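Local coordinates for phosphopantetheine attachment site family protein (Acinetobacter baumannii, PDB 4HKG) that probably serves as a free-standing peptidyl carrier protein that bears phosphopantetheine-tethered intermediates in a non-ribosomal peptide synthetase-like secondary metabolic pathway, at residues 17-21 with 22-26; 42-45 with 46-50; 67-70 with 71-75. All coordinates share one frame; numbering follows the deposited sequence.

Interaction 1 of 3, residues 17-21 with 22-26; sequences LVAKE and MRVEP
Ala-19 and Val-24 join the last turn of helix 7-22 to the chain that leaves it. The amide of Val-24 turns back to the carbonyl of Ala-19, with Val-24 N 3.1 Å from Ala-19 O, an N-H...O angle of 162° and the donor tilted from the carbonyl plane. One step inside this bond, Arg-23 N makes a weak, longer bond of 3.4 Å to Lys-20 O. Before the reversal the helix keeps its ordinary pattern, with Met-22 N donating to Val-18 O at 2.9 Å. Val-18 CG1, anti to the backbone N (chi1 168°), lies alongside Met-22 CG at 4.1 Å, the two side chains pointing the same way. Further on, Glu-25 O accepts from the hydroxyl of Thr-28, and Pro-26 O has a weak bond from Arg-15 NE. The methyl of Ala-19 packs on Pro-26, CB to CB 3.9 Å. Val-24 CG2 is 4.5 Å from the same Ala-19 CB. Arg-23, with phi 61°, is the residue that turns the chain. Positive phi, the six-to-one bond to Ala-19 O, the weaker five-to-two bond and the loose apolar contact of Ala-19 with Val-24 make this a Schellman motif closing helix 7-22.

Interaction 2 of 3, residues 42-45 with 46-50; sequences SIVA and LSVSG
From Ser-42 to Ser-49 the backbone is regular alpha-helix, four successive i to i+4 bonds running between the two segments, the straightest from Val-48 N to Val-44 O at 2.8 Å and 170°. Ser-49 adds a fifth bond. Its chi1 of 60° sets the hydroxyl between the backbone N and the carbonyl carbon, and from there Ser-49 OG donates to Ala-45 O at 2.8 Å. Ser-49 N reaches that oxygen as well, at 2.9 Å, but from the opposite face of the carbonyl plane, so one acceptor is gripped by two donors of one residue and the hydroxyl proton of buried Ser-49 is used within its own helix. One turn apart, Val-44 and Val-48 cross obliquely, with Val-44 CG1 4.0 Å from Val-48 CG2. That CG2, placed beside its own backbone N, also lies 3.3 Å from Val-44 O. At the start of the helix Asp-41 OD1 accepts from Val-44 N, and Ser-42 follows it in an Asp-Ser-Ile sequence of the kind in which carrier proteins take up phosphopantetheine, so it is probably the attachment serine. Within the bundle, Val-44 and Ser-47 face Glu-21 of helix 7-22, Val-44 also meets Met-22, and Leu-46 and Ser-49 pack on Pro-62 of the loop beyond.

Interaction 3 of 3, residues 67-70 with 71-75; sequences DYPT and INALA
With chi1 at 72°, Thr-70 swings OG1 in between its backbone N and carbonyl carbon, over the open first turn of helix 71-82, where it meets the amide of Ala-73. The extended backbone of Thr-70 presents the side chain to that turn. The bond from Ala-73 N to Thr-70 OG1 is 2.9 Å long, with an N-H...O angle of 158°, and makes Thr-70 the N-cap of the helix. The same residue also supplies the first regular helical acceptor, since Leu-74 N donates to Thr-70 O at 3.0 Å. Ala-73 sits close under the cap, its CB 3.3 Å from Thr-70 OG1.

Upstream of the cap, Tyr-68 folds its CB against the helix. This atom lies 3.8 Å from Ala-73 C and 4.0 Å from Ala-73 CB, and CD1 of Leu-74 approaches it to 4.3 Å. Leu-74, its CG anti to the backbone N (chi1 -173°), packs on Leu-64 and Leu-65 of the preceding short helix, while the Tyr-68 ring stacks with that of Tyr-77 one turn further along helix 71-82. Pro-69 O accepts a backbone hydrogen bond from Phe-35 N. Asn-72 has both ends of its amide taken: OD1 is bonded to Ser-11 OG and ND2 to Asp-32 OD1. Ile-71 is buried among Ile-14, Ile-29, Phe-35 and Tyr-38.

Tyr-68 CB, Ala-73 CB and Leu-74 CD1 make an apolar contact beside the cap; the polar bonds across the contact are those to Thr-70 OG1 and Thr-70 O. Chemically, the cap gives the Ala-73 N-H, which lacks an acceptor one turn back in the helix, a neutral oxygen in its place. The positive end of the helix dipole would probably favour an oxygen lone pair at this place.

From the N terminus, interaction 1 comes first, ending helix 7-22 and turning the chain into the long loop that leads to helix 42-56. Interaction 2 follows within the first turns of that helix, and interaction 3 starts helix 71-82 after the short helix 64-67. The three lie in series, each closing before the next opens, and none nests or crosses. Interactions 1 and 2 touch: Glu-21 CB packs against Val-44 CG1 at 3.6 Å, tying the end of helix 7-22 to the start of helix 42-56. Interaction 3 touches neither and lies across the chain's centre from interaction 1, but Ile-71 and Leu-74 reach Ile-14 on helix 7-22, bringing the last helix into the bundle.

Interaction 1 of 3, residues 17-21 with 22-26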
loop_
_atom_site.group_PDB
_atom_site.type_symbol
_atom_site.label_atom_id
_atom_site.label_comp_id
_atom_site.label_asym_id
_atom_site.label_seq_id
_atom_site.Cartn_x
_atom_site.Cartn_y
_atom_site.Cartn_z
ATOM N N LEU A 17 -5.400 -3.135 3.182
ATOM C CA LEU A 17 -5.201 -4.008 2.032
ATOM C C LEU A 17 -4.060 -4.998 2.266
ATOM O O LEU A 17 -4.196 -6.200 1.985
ATOM C CB LEU A 17 -4.904 -3.203 0.765
ATOM C CG LEU A 17 -6.018 -2.308 0.231
ATOM C CD1 LEU A 17 -5.484 -1.470 -0.919
ATOM C CD2 LEU A 17 -7.201 -3.136 -0.221
ATOM N N VAL A 18 -2.934 -4.500 2.760
ATOM C CA VAL A 18 -1.772 -5.343 2.993
ATOM C C VAL A 18 -2.076 -6.407 4.047
ATOM O O VAL A 18 -1.779 -7.588 3.851
ATOM C CB VAL A 18 -0.547 -4.480 3.373
ATOM C CG1 VAL A 18 0.585 -5.339 3.904
ATOM C CG2 VAL A 18 -0.097 -3.641 2.175
ATOM N N ALA A 19 -2.686 -6.005 5.156
ATOM C CA ALA A 19 -3.011 -6.935 6.233
ATOM C C ALA A 19 -3.965 -8.030 5.757
ATOM O O ALA A 19 -3.797 -9.202 6.103
ATOM C CB ALA A 19 -3.597 -6.189 7.418
ATOM N N LYS A 20 -4.963 -7.658 4.963
ATOM C CA LYS A 20 -5.908 -8.636 4.441
ATOM C C LYS A 20 -5.203 -9.652 3.540
ATOM O O LYS A 20 -5.491 -10.853 3.607
ATOM C CB LYS A 20 -7.050 -7.937 3.699
ATOM C CG LYS A 20 -8.076 -7.249 4.610
ATOM C CD LYS A 20 -9.211 -8.183 5.023
ATOM C CE LYS A 20 -10.235 -7.464 5.901
ATOM N NZ LYS A 20 -11.526 -8.213 5.955
ATOM N N GLU A 21 -4.282 -9.184 2.702
ATOM C CA GLU A 21 -3.527 -10.081 1.835
ATOM C C GLU A 21 -2.576 -10.980 2.626
ATOM O O GLU A 21 -2.390 -12.151 2.288
ATOM C CB GLU A 21 -2.741 -9.283 0.800
ATOM C CG GLU A 21 -3.553 -8.911 -0.415
ATOM C CD GLU A 21 -3.887 -10.133 -1.244
ATOM O OE1 GLU A 21 -5.031 -10.633 -1.192
ATOM O OE2 GLU A 21 -2.985 -10.613 -1.961
ATOM N N MET A 22 -1.974 -10.443 3.678
ATOM C CA MET A 22 -0.999 -11.198 4.460
ATOM C C MET A 22 -1.667 -12.072 5.519
ATOM O O MET A 22 -1.008 -12.869 6.183
ATOM C CB MET A 22 0.027 -10.256 5.099
ATOM C CG MET A 22 0.841 -9.434 4.089
ATOM S SD MET A 22 1.633 -10.391 2.769
ATOM C CE MET A 22 2.810 -11.354 3.720
ATOM N N ARG A 23 -2.986 -11.915 5.667
ATOM C CA ARG A 23 -3.799 -12.672 6.632
ATOM C C ARG A 23 -3.369 -12.440 8.082
ATOM O O ARG A 23 -3.301 -13.381 8.879
ATOM C CB ARG A 23 -3.849 -14.171 6.287
ATOM C CG ARG A 23 -4.281 -14.447 4.852
ATOM C CD ARG A 23 -4.568 -15.922 4.627
ATOM N NE ARG A 23 -4.513 -16.300 3.215
ATOM C CZ ARG A 23 -5.559 -16.313 2.394
ATOM N NH1 ARG A 23 -5.400 -16.674 1.127
ATOM N NH2 ARG A 23 -6.761 -15.964 2.834
ATOM N N VAL A 24 -3.097 -11.183 8.414
ATOM C CA VAL A 24 -2.764 -10.784 9.780
ATOM C C VAL A 24 -3.575 -9.544 10.146
ATOM O O VAL A 24 -4.158 -8.901 9.274
ATOM C CB VAL A 24 -1.256 -10.486 9.937
ATOM C CG1 VAL A 24 -0.426 -11.714 9.561
ATOM C CG2 VAL A 24 -0.858 -9.290 9.104
ATOM N N GLU A 25 -3.606 -9.200 11.430
ATOM C CA GLU A 25 -4.286 -7.985 11.872
ATOM C C GLU A 25 -3.491 -6.750 11.476
ATOM O O GLU A 25 -2.267 -6.735 11.581
ATOM C CB GLU A 25 -4.473 -8.001 13.382
ATOM C CG GLU A 25 -5.288 -9.166 13.873
ATOM C CD GLU A 25 -6.754 -9.055 13.524
ATOM O OE1 GLU A 25 -7.187 -7.998 13.011
ATOM O OE2 GLU A 25 -7.481 -10.035 13.783
ATOM N N PRO A 26 -4.176 -5.687 11.027
ATOM C CA PRO A 26 -3.426 -4.504 10.586
ATOM C C PRO A 26 -2.531 -3.874 11.654
ATOM O O PRO A 26 -1.483 -3.317 11.314
ATOM C CB PRO A 26 -4.523 -3.531 10.134
ATOM C CG PRO A 26 -5.800 -4.070 10.695
ATOM C CD PRO A 26 -5.622 -5.551 10.800
#

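Interaction 2 of 3, residues 42-45 with 46-50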
loop_
_atom_site.group_PDB
_atom_site.type_symbol
_atom_site.label_atom_id
_atom_site.label_comp_id
_atom_site.label_asym_id
_atom_site.label_seq_id
_atom_site.Cartn_x
_atom_site.Cartn_y
_atom_site.Cartn_z
ATOM N N SER A 42 5.211 -10.738 -4.929
ATOM C CA SER A 42 4.748 -10.108 -6.160
ATOM C C SER A 42 3.254 -10.284 -6.386
ATOM O O SER A 42 2.593 -9.375 -6.891
ATOM C CB SER A 42 5.533 -10.637 -7.363
ATOM O OG SER A 42 6.913 -10.316 -7.236
ATOM N N ILE A 43 2.725 -11.457 -6.042
ATOM C CA ILE A 43 1.290 -11.698 -6.138
ATOM C C ILE A 43 0.534 -10.701 -5.266
ATOM O O ILE A 43 -0.453 -10.096 -5.699
ATOM C CB ILE A 43 0.942 -13.154 -5.751
ATOM C CG1 ILE A 43 1.418 -14.112 -6.844
ATOM C CG2 ILE A 43 -0.553 -13.323 -5.513
ATOM C CD1 ILE A 43 1.192 -15.575 -6.525
ATOM N N VAL A 44 1.021 -10.496 -4.050
ATOM C CA VAL A 44 0.409 -9.525 -3.156
ATOM C C VAL A 44 0.573 -8.104 -3.692
ATOM O O VAL A 44 -0.364 -7.298 -3.632
ATOM C CB VAL A 44 0.940 -9.657 -1.711
ATOM C CG1 VAL A 44 0.400 -8.539 -0.840
ATOM C CG2 VAL A 44 0.553 -11.003 -1.134
ATOM N N ALA A 45 1.749 -7.769 -4.211
ATOM C CA ALA A 45 1.945 -6.433 -4.762
ATOM C C ALA A 45 0.962 -6.158 -5.904
ATOM O O ALA A 45 0.414 -5.054 -6.006
ATOM C CB ALA A 45 3.383 -6.236 -5.228
ATOM N N LEU A 46 0.740 -7.149 -6.756
ATOM C CA LEU A 46 -0.240 -7.020 -7.825
ATOM C C LEU A 46 -1.669 -6.850 -7.279
ATOM O O LEU A 46 -2.450 -6.018 -7.774
ATOM C CB LEU A 46 -0.144 -8.226 -8.760
ATOM C CG LEU A 46 -1.201 -8.310 -9.860
ATOM C CD1 LEU A 46 -1.124 -7.085 -10.767
ATOM C CD2 LEU A 46 -1.048 -9.596 -10.665
ATOM N N SER A 47 -2.014 -7.627 -6.258
ATOM C CA SER A 47 -3.319 -7.495 -5.604
ATOM C C SER A 47 -3.527 -6.096 -5.030
ATOM O O SER A 47 -4.559 -5.458 -5.271
ATOM C CB SER A 47 -3.460 -8.539 -4.491
ATOM O OG SER A 47 -4.616 -8.293 -3.695
ATOM N N VAL A 48 -2.560 -5.627 -4.255
ATOM C CA VAL A 48 -2.668 -4.336 -3.594
ATOM C C VAL A 48 -2.717 -3.181 -4.588
ATOM O O VAL A 48 -3.576 -2.301 -4.486
ATOM C CB VAL A 48 -1.518 -4.141 -2.576
ATOM C CG1 VAL A 48 -1.505 -2.716 -2.028
ATOM C CG2 VAL A 48 -1.635 -5.157 -1.444
ATOM N N SER A 49 -1.806 -3.174 -5.555
ATOM C CA SER A 49 -1.806 -2.103 -6.537
ATOM C C SER A 49 -3.081 -2.109 -7.379
ATOM O O SER A 49 -3.645 -1.048 -7.657
ATOM C CB SER A 49 -0.544 -2.151 -7.407
ATOM O OG SER A 49 -0.426 -3.371 -8.126
ATOM N N GLY A 50 -3.547 -3.297 -7.764
ATOM C CA GLY A 50 -4.773 -3.412 -8.533
ATOM C C GLY A 50 -5.988 -2.921 -7.765
ATOM O O GLY A 50 -6.871 -2.258 -8.313
#

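Interaction 3 of 3, residues 67-70 with 71-75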
loop_
_atom_site.group_PDB
_atom_site.type_symbol
_atom_site.label_atom_id
_atom_site.label_comp_id
_atom_site.label_asym_id
_atom_site.label_seq_id
_atom_site.Cartn_x
_atom_site.Cartn_y
_atom_site.Cartn_z
ATOM N N ASP A 67 9.385 0.769 -5.517
ATOM C CA ASP A 67 9.847 2.155 -5.561
ATOM C C ASP A 67 9.513 2.909 -4.279
ATOM O O ASP A 67 10.255 3.804 -3.864
ATOM C CB ASP A 67 9.190 2.882 -6.729
ATOM C CG ASP A 67 9.571 2.304 -8.075
ATOM O OD1 ASP A 67 10.552 1.525 -8.168
ATOM O OD2 ASP A 67 8.886 2.657 -9.056
ATOM N N TYR A 68 8.378 2.557 -3.684
ATOM C CA TYR A 68 7.867 3.164 -2.452
ATOM C C TYR A 68 7.590 2.008 -1.505
ATOM O O TYR A 68 6.461 1.534 -1.405
ATOM C CB TYR A 68 6.604 3.995 -2.741
ATOM C CG TYR A 68 6.892 5.094 -3.730
ATOM C CD1 TYR A 68 7.466 6.282 -3.309
ATOM C CD2 TYR A 68 6.650 4.925 -5.097
ATOM C CE1 TYR A 68 7.762 7.284 -4.199
ATOM C CE2 TYR A 68 6.951 5.933 -6.002
ATOM C CZ TYR A 68 7.504 7.109 -5.538
ATOM O OH TYR A 68 7.811 8.116 -6.423
ATOM N N PRO A 69 8.640 1.531 -0.822
ATOM C CA PRO A 69 8.601 0.164 -0.286
ATOM C C PRO A 69 8.028 -0.013 1.118
ATOM O O PRO A 69 8.314 -1.014 1.769
ATOM C CB PRO A 69 10.075 -0.243 -0.307
ATOM C CG PRO A 69 10.791 1.033 -0.053
ATOM C CD PRO A 69 9.998 2.104 -0.764
ATOM N N THR A 70 7.216 0.931 1.567
ATOM C CA THR A 70 6.541 0.810 2.853
ATOM C C THR A 70 5.131 1.345 2.666
ATOM O O THR A 70 4.841 2.047 1.696
ATOM C CB THR A 70 7.210 1.641 3.968
ATOM O OG1 THR A 70 6.947 3.025 3.726
ATOM C CG2 THR A 70 8.723 1.410 4.042
ATOM N N ILE A 71 4.255 1.033 3.608
ATOM C CA ILE A 71 2.893 1.534 3.563
ATOM C C ILE A 71 2.882 3.059 3.501
ATOM O O ILE A 71 2.189 3.655 2.665
ATOM C CB ILE A 71 2.082 1.029 4.771
ATOM C CG1 ILE A 71 1.826 -0.477 4.633
ATOM C CG2 ILE A 71 0.771 1.804 4.921
ATOM C CD1 ILE A 71 1.342 -1.113 5.903
ATOM N N ASN A 72 3.652 3.694 4.379
ATOM C CA ASN A 72 3.673 5.150 4.436
ATOM C C ASN A 72 4.303 5.789 3.194
ATOM O O ASN A 72 3.868 6.859 2.763
ATOM C CB ASN A 72 4.358 5.641 5.711
ATOM C CG ASN A 72 3.419 5.695 6.896
ATOM O OD1 ASN A 72 2.199 5.849 6.732
ATOM N ND2 ASN A 72 3.971 5.570 8.091
ATOM N N ALA A 73 5.317 5.149 2.615
ATOM C CA ALA A 73 5.941 5.695 1.406
ATOM C C ALA A 73 4.956 5.625 0.239
ATOM O O ALA A 73 4.844 6.570 -0.558
ATOM C CB ALA A 73 7.232 4.960 1.075
ATOM N N LEU A 74 4.224 4.519 0.152
ATOM C CA LEU A 74 3.227 4.378 -0.900
ATOM C C LEU A 74 2.073 5.361 -0.695
ATOM O O LEU A 74 1.573 5.947 -1.656
ATOM C CB LEU A 74 2.721 2.938 -0.992
ATOM C CG LEU A 74 1.795 2.617 -2.170
ATOM C CD1 LEU A 74 2.480 2.852 -3.518
ATOM C CD2 LEU A 74 1.312 1.181 -2.052
ATOM N N ALA A 75 1.668 5.573 0.556
ATOM C CA ALA A 75 0.632 6.558 0.867
ATOM C C ALA A 75 1.050 7.956 0.438
ATOM O O ALA A 75 0.248 8.704 -0.134
ATOM C CB ALA A 75 0.305 6.542 2.347
#